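PDB 3GFF: IroE-like serine hydrolase from Shewanella oneidensis, which probably hydrolyses ester bonds as a serine esterase of the alpha/beta-hydrolase type. Local coordinates for residues 190-204 / 233-247. Numbering follows the deposited sequence.
Sequences GDFKQKQLFMAIANN and KGLGFMAKYYPEETH
The backbone N-H of F192 donates to K233 O, N to O 2.9 Å, and F192 lays ring atom CD2 against L235 CB, the two side chains running alongside. From K195 the pairing is regular: strands 195-201 and 235-241 run parallel, 9° apart, and the amides of K195, L197, M199 and I201 alternate as donors with those of G236, M238, K240 and Y242. CD2 of L197 abuts the F237 ring at CD1 (3.6 Å). SE of M199 lies at the edge of the same ring, near its plane, 3.6 Å from F237 CE1, a Met-aromatic contact. On the other face of the sheet F198 CD1 touches M238 CG at 3.8 Å, and A200 CB packs on Y242 CE1. These are the last two parallel strands of an alpha/beta-hydrolase sheet, 235-241 being outermost within the chain; the loop beyond it carries H247, which bonds D169 and S145, consistent with a Ser-His-Asp triad. A chi1 of -171° swings the N203 amide away from its own backbone N, and ND2 donates to a lone pair of P243 O at 3.0 Å, while the backbone N of N203 reaches E245 O from above the carbonyl plane. Were N203 replaced by alanine, P243 O would probably lose this donor, and the turn from Y242 to E245 one of its ties. N204 OD1 accepts H247 N at 3.2 Å, the donor 43° out of the carbonyl plane, and N204 CG lies 3.5 Å from H247 CB.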
loop_
_atom_site.group_PDB
_atom_site.type_symbol
_atom_site.label_atom_id
_atom_site.label_comp_id
_atom_site.label_asym_id
_atom_site.label_seq_id
_atom_site.Cartn_x
_atom_site.Cartn_y
_atom_site.Cartn_z
ATOM N N GLY A 190 13.378 -9.185 -30.098
ATOM C CA GLY A 190 13.879 -8.015 -29.379
ATOM C C GLY A 190 13.821 -6.674 -30.071
ATOM O O GLY A 190 12.820 -6.343 -30.691
ATOM N N ASP A 191 14.913 -5.914 -29.964
ATOM C CA ASP A 191 15.002 -4.549 -30.497
ATOM C C ASP A 191 13.785 -3.730 -30.157
ATOM O O ASP A 191 13.153 -3.134 -31.018
ATOM C CB ASP A 191 15.288 -4.540 -32.015
ATOM C CG ASP A 191 16.635 -5.098 -32.344
ATOM O OD1 ASP A 191 17.500 -5.050 -31.453
ATOM O OD2 ASP A 191 16.841 -5.586 -33.485
ATOM N N PHE A 192 13.448 -3.672 -28.875
ATOM C CA PHE A 192 12.311 -2.847 -28.455
ATOM C C PHE A 192 12.642 -1.369 -28.596
ATOM O O PHE A 192 13.798 -0.970 -28.514
ATOM C CB PHE A 192 11.924 -3.176 -27.017
ATOM C CG PHE A 192 11.358 -4.534 -26.871
ATOM C CD1 PHE A 192 10.014 -4.751 -27.102
ATOM C CD2 PHE A 192 12.158 -5.596 -26.539
ATOM C CE1 PHE A 192 9.461 -6.009 -26.962
ATOM C CE2 PHE A 192 11.629 -6.869 -26.411
ATOM C CZ PHE A 192 10.266 -7.070 -26.617
ATOM N N LYS A 193 11.616 -0.550 -28.807
ATOM C CA LYS A 193 11.844 0.868 -29.011
ATOM C C LYS A 193 11.773 1.653 -27.691
ATOM O O LYS A 193 10.834 2.406 -27.426
ATOM C CB LYS A 193 10.915 1.400 -30.114
ATOM C CG LYS A 193 11.285 0.840 -31.513
ATOM C CD LYS A 193 10.670 1.673 -32.587
ATOM C CE LYS A 193 11.092 1.298 -33.997
ATOM N NZ LYS A 193 10.542 0.037 -34.428
ATOM N N GLN A 194 12.820 1.455 -26.886
ATOM C CA GLN A 194 12.996 2.078 -25.559
ATOM C C GLN A 194 11.773 1.854 -24.692
ATOM O O GLN A 194 11.033 2.788 -24.320
ATOM C CB GLN A 194 13.331 3.571 -25.676
ATOM C CG GLN A 194 14.609 3.888 -26.415
ATOM C CD GLN A 194 15.807 3.059 -25.951
ATOM O OE1 GLN A 194 16.310 2.223 -26.709
ATOM N NE2 GLN A 194 16.263 3.281 -24.728
ATOM N N LYS A 195 11.558 0.579 -24.400
ATOM C CA LYS A 195 10.444 0.156 -23.599
ATOM C C LYS A 195 10.922 -0.246 -22.220
ATOM O O LYS A 195 12.126 -0.401 -21.983
ATOM C CB LYS A 195 9.726 -0.995 -24.296
ATOM C CG LYS A 195 9.261 -0.663 -25.720
ATOM C CD LYS A 195 8.133 0.350 -25.710
ATOM C CE LYS A 195 7.654 0.686 -27.085
ATOM N NZ LYS A 195 6.449 1.541 -27.036
ATOM N N GLN A 196 9.957 -0.328 -21.312
ATOM C CA GLN A 196 10.143 -0.749 -19.915
ATOM C C GLN A 196 9.050 -1.721 -19.490
ATOM O O GLN A 196 7.895 -1.531 -19.808
ATOM C CB GLN A 196 10.209 0.452 -18.962
ATOM C CG GLN A 196 11.593 1.190 -19.032
ATOM C CD GLN A 196 11.630 2.475 -18.202
ATOM O OE1 GLN A 196 11.266 3.532 -18.682
ATOM N NE2 GLN A 196 12.131 2.393 -16.992
ATOM N N LEU A 197 9.460 -2.775 -18.795
ATOM C CA LEU A 197 8.581 -3.807 -18.284
ATOM C C LEU A 197 9.013 -4.149 -16.854
ATOM O O LEU A 197 10.202 -4.343 -16.578
ATOM C CB LEU A 197 8.649 -5.087 -19.135
ATOM C CG LEU A 197 7.883 -6.292 -18.541
ATOM C CD1 LEU A 197 6.352 -6.087 -18.544
ATOM C CD2 LEU A 197 8.255 -7.552 -19.281
ATOM N N PHE A 198 8.045 -4.177 -15.952
ATOM C CA PHE A 198 8.255 -4.638 -14.570
ATOM C C PHE A 198 7.307 -5.781 -14.382
ATOM O O PHE A 198 6.112 -5.653 -14.698
ATOM C CB PHE A 198 7.963 -3.529 -13.544
ATOM C CG PHE A 198 7.916 -4.016 -12.101
ATOM C CD1 PHE A 198 9.071 -4.097 -11.342
ATOM C CD2 PHE A 198 6.705 -4.360 -11.518
ATOM C CE1 PHE A 198 9.041 -4.528 -10.029
ATOM C CE2 PHE A 198 6.655 -4.784 -10.212
ATOM C CZ PHE A 198 7.838 -4.880 -9.463
HETATM N N MSE A 199 7.805 -6.915 -13.901
HETATM C CA MSE A 199 6.937 -8.049 -13.548
HETATM C C MSE A 199 6.919 -8.299 -12.038
HETATM O O MSE A 199 7.981 -8.388 -11.395
HETATM C CB MSE A 199 7.397 -9.347 -14.236
HETATM C CG MSE A 199 7.196 -9.369 -15.721
HETATM SE SE MSE A 199 7.955 -10.935 -16.541
HETATM C CE MSE A 199 6.926 -12.319 -15.586
ATOM N N ALA A 200 5.719 -8.430 -11.468
ATOM C CA ALA A 200 5.569 -8.833 -10.061
ATOM C C ALA A 200 5.188 -10.290 -10.187
ATOM O O ALA A 200 4.359 -10.628 -11.042
ATOM C CB ALA A 200 4.444 -8.052 -9.329
ATOM N N ILE A 201 5.779 -11.143 -9.359
ATOM C CA ILE A 201 5.515 -12.567 -9.404
ATOM C C ILE A 201 5.189 -13.040 -7.992
ATOM O O ILE A 201 6.060 -13.007 -7.115
ATOM C CB ILE A 201 6.727 -13.382 -9.974
ATOM C CG1 ILE A 201 7.159 -12.826 -11.325
ATOM C CG2 ILE A 201 6.362 -14.888 -10.082
ATOM C CD1 ILE A 201 8.478 -13.419 -11.916
ATOM N N ALA A 202 3.935 -13.469 -7.779
ATOM C CA ALA A 202 3.478 -13.923 -6.473
ATOM C C ALA A 202 3.693 -15.441 -6.286
ATOM O O ALA A 202 4.271 -16.093 -7.141
ATOM C CB ALA A 202 1.999 -13.536 -6.254
ATOM N N ASN A 203 3.215 -15.979 -5.161
ATOM C CA ASN A 203 3.359 -17.393 -4.805
ATOM C C ASN A 203 1.972 -18.044 -4.533
ATOM O O ASN A 203 1.722 -18.561 -3.438
ATOM C CB ASN A 203 4.271 -17.479 -3.570
ATOM C CG ASN A 203 4.693 -18.922 -3.226
ATOM O OD1 ASN A 203 4.675 -19.795 -4.073
ATOM N ND2 ASN A 203 5.038 -19.160 -1.972
ATOM N N ASN A 204 1.062 -17.992 -5.512
ATOM C CA ASN A 204 -0.312 -18.519 -5.327
ATOM C C ASN A 204 -0.270 -20.055 -5.304
ATOM O O ASN A 204 0.366 -20.658 -6.190
ATOM C CB ASN A 204 -1.222 -18.063 -6.459
ATOM C CG ASN A 204 -2.704 -18.114 -6.094
ATOM O OD1 ASN A 204 -3.143 -17.421 -5.183
ATOM N ND2 ASN A 204 -3.484 -18.876 -6.850
ATOM N N LYS A 233 17.577 -6.056 -26.573
ATOM C CA LYS A 233 17.976 -4.652 -26.735
ATOM C C LYS A 233 16.738 -3.746 -26.691
ATOM O O LYS A 233 15.655 -4.145 -27.103
ATOM C CB LYS A 233 18.761 -4.440 -28.059
ATOM C CG LYS A 233 20.126 -5.195 -28.186
ATOM C CD LYS A 233 21.031 -4.901 -26.984
ATOM C CE LYS A 233 22.518 -5.079 -27.249
ATOM N NZ LYS A 233 23.232 -3.810 -27.784
ATOM N N GLY A 234 16.892 -2.578 -26.078
ATOM C CA GLY A 234 15.836 -1.601 -25.973
ATOM C C GLY A 234 14.747 -1.761 -24.943
ATOM O O GLY A 234 13.786 -0.995 -24.970
ATOM N N LEU A 235 14.877 -2.764 -24.065
ATOM C CA LEU A 235 13.928 -3.021 -23.005
ATOM C C LEU A 235 14.592 -3.016 -21.623
ATOM O O LEU A 235 15.489 -3.840 -21.354
ATOM C CB LEU A 235 13.269 -4.387 -23.181
ATOM C CG LEU A 235 12.200 -4.807 -22.160
ATOM C CD1 LEU A 235 10.879 -4.082 -22.332
ATOM C CD2 LEU A 235 11.983 -6.339 -22.263
ATOM N N GLY A 236 14.138 -2.095 -20.770
ATOM C CA GLY A 236 14.551 -2.039 -19.352
ATOM C C GLY A 236 13.581 -2.986 -18.658
ATOM O O GLY A 236 12.366 -2.799 -18.720
ATOM N N PHE A 237 14.109 -4.023 -18.030
ATOM C CA PHE A 237 13.291 -5.043 -17.432
ATOM C C PHE A 237 13.662 -5.292 -16.000
ATOM O O PHE A 237 14.850 -5.261 -15.600
ATOM C CB PHE A 237 13.452 -6.360 -18.211
ATOM C CG PHE A 237 12.795 -7.556 -17.550
ATOM C CD1 PHE A 237 11.413 -7.633 -17.453
ATOM C CD2 PHE A 237 13.550 -8.619 -17.078
ATOM C CE1 PHE A 237 10.817 -8.697 -16.829
ATOM C CE2 PHE A 237 12.952 -9.716 -16.479
ATOM C CZ PHE A 237 11.596 -9.757 -16.342
HETATM N N MSE A 238 12.646 -5.510 -15.201
HETATM C CA MSE A 238 12.946 -6.041 -13.890
HETATM C C MSE A 238 11.747 -6.782 -13.302
HETATM O O MSE A 238 10.611 -6.436 -13.582
HETATM C CB MSE A 238 13.600 -4.952 -13.047
HETATM C CG MSE A 238 12.814 -4.182 -12.141
HETATM SE SE MSE A 238 13.309 -4.771 -10.410
HETATM C CE MSE A 238 15.100 -5.438 -10.786
ATOM N N ALA A 239 12.030 -7.873 -12.598
ATOM C CA ALA A 239 11.020 -8.683 -11.942
ATOM C C ALA A 239 11.331 -8.794 -10.444
ATOM O O ALA A 239 12.486 -8.634 -10.033
ATOM C CB ALA A 239 10.952 -10.103 -12.566
ATOM N N LYS A 240 10.291 -8.980 -9.651
ATOM C CA LYS A 240 10.431 -9.243 -8.229
ATOM C C LYS A 240 9.470 -10.355 -7.861
ATOM O O LYS A 240 8.311 -10.319 -8.230
ATOM C CB LYS A 240 10.217 -8.002 -7.355
ATOM C CG LYS A 240 10.353 -8.320 -5.839
ATOM C CD LYS A 240 10.255 -7.119 -4.890
ATOM C CE LYS A 240 11.616 -6.592 -4.417
ATOM N NZ LYS A 240 11.403 -5.473 -3.458
ATOM N N TYR A 241 9.992 -11.371 -7.184
ATOM C CA TYR A 241 9.216 -12.503 -6.685
ATOM C C TYR A 241 8.826 -12.234 -5.222
ATOM O O TYR A 241 9.652 -11.823 -4.408
ATOM C CB TYR A 241 10.025 -13.820 -6.814
ATOM C CG TYR A 241 9.384 -15.016 -6.093
ATOM C CD1 TYR A 241 8.111 -15.469 -6.467
ATOM C CD2 TYR A 241 10.051 -15.680 -5.071
ATOM C CE1 TYR A 241 7.518 -16.531 -5.841
ATOM C CE2 TYR A 241 9.460 -16.773 -4.415
ATOM C CZ TYR A 241 8.184 -17.192 -4.832
ATOM O OH TYR A 241 7.564 -18.249 -4.227
ATOM N N TYR A 242 7.559 -12.497 -4.907
ATOM C CA TYR A 242 6.975 -12.278 -3.582
ATOM C C TYR A 242 6.468 -13.601 -2.984
ATOM O O TYR A 242 5.295 -13.968 -3.164
ATOM C CB TYR A 242 5.801 -11.295 -3.707
ATOM C CG TYR A 242 6.160 -9.911 -4.244
ATOM C CD1 TYR A 242 6.124 -9.633 -5.601
ATOM C CD2 TYR A 242 6.483 -8.871 -3.369
ATOM C CE1 TYR A 242 6.437 -8.364 -6.078
ATOM C CE2 TYR A 242 6.790 -7.629 -3.817
ATOM C CZ TYR A 242 6.745 -7.368 -5.178
ATOM O OH TYR A 242 7.087 -6.115 -5.608
ATOM N N PRO A 243 7.311 -14.310 -2.248
ATOM C CA PRO A 243 6.864 -15.615 -1.728
ATOM C C PRO A 243 5.710 -15.528 -0.712
ATOM O O PRO A 243 4.976 -16.500 -0.546
ATOM C CB PRO A 243 8.128 -16.166 -1.040
ATOM C CG PRO A 243 8.909 -14.962 -0.667
ATOM C CD PRO A 243 8.670 -13.971 -1.784
ATOM N N GLU A 244 5.537 -14.361 -0.072
ATOM C CA GLU A 244 4.492 -14.200 0.941
ATOM C C GLU A 244 3.280 -13.510 0.383
ATOM O O GLU A 244 2.498 -12.977 1.118
ATOM C CB GLU A 244 5.034 -13.448 2.154
ATOM C CG GLU A 244 6.358 -14.013 2.709
ATOM C CD GLU A 244 6.281 -15.484 3.072
ATOM O OE1 GLU A 244 5.201 -15.930 3.517
ATOM O OE2 GLU A 244 7.310 -16.207 2.922
ATOM N N GLU A 245 3.141 -13.477 -0.936
ATOM C CA GLU A 245 1.970 -12.907 -1.541
ATOM C C GLU A 245 1.212 -13.944 -2.379
ATOM O O GLU A 245 1.767 -14.985 -2.833
ATOM C CB GLU A 245 2.337 -11.699 -2.431
ATOM C CG GLU A 245 3.025 -10.504 -1.694
ATOM C CD GLU A 245 2.124 -9.758 -0.739
ATOM O OE1 GLU A 245 0.891 -9.699 -0.940
ATOM O OE2 GLU A 245 2.663 -9.199 0.224
ATOM N N THR A 246 -0.073 -13.639 -2.562
ATOM C CA THR A 246 -0.982 -14.447 -3.346
ATOM C C THR A 246 -1.237 -13.734 -4.672
ATOM O O THR A 246 -0.857 -12.578 -4.895
ATOM C CB THR A 246 -2.326 -14.624 -2.650
ATOM O OG1 THR A 246 -2.974 -13.358 -2.606
ATOM C CG2 THR A 246 -2.182 -15.185 -1.229
ATOM N N HIS A 247 -1.904 -14.443 -5.566
ATOM C CA HIS A 247 -2.185 -13.910 -6.871
ATOM C C HIS A 247 -3.002 -12.614 -6.786
ATOM O O HIS A 247 -2.741 -11.609 -7.470
ATOM C CB HIS A 247 -2.921 -14.979 -7.674
ATOM C CG HIS A 247 -3.437 -14.493 -8.971
ATOM N ND1 HIS A 247 -2.604 -14.073 -9.976
ATOM C CD2 HIS A 247 -4.697 -14.376 -9.440
ATOM C CE1 HIS A 247 -3.337 -13.704 -11.011
ATOM N NE2 HIS A 247 -4.608 -13.894 -10.716
HETATM O O HOH W 1 17.259 -7.546 -29.007
#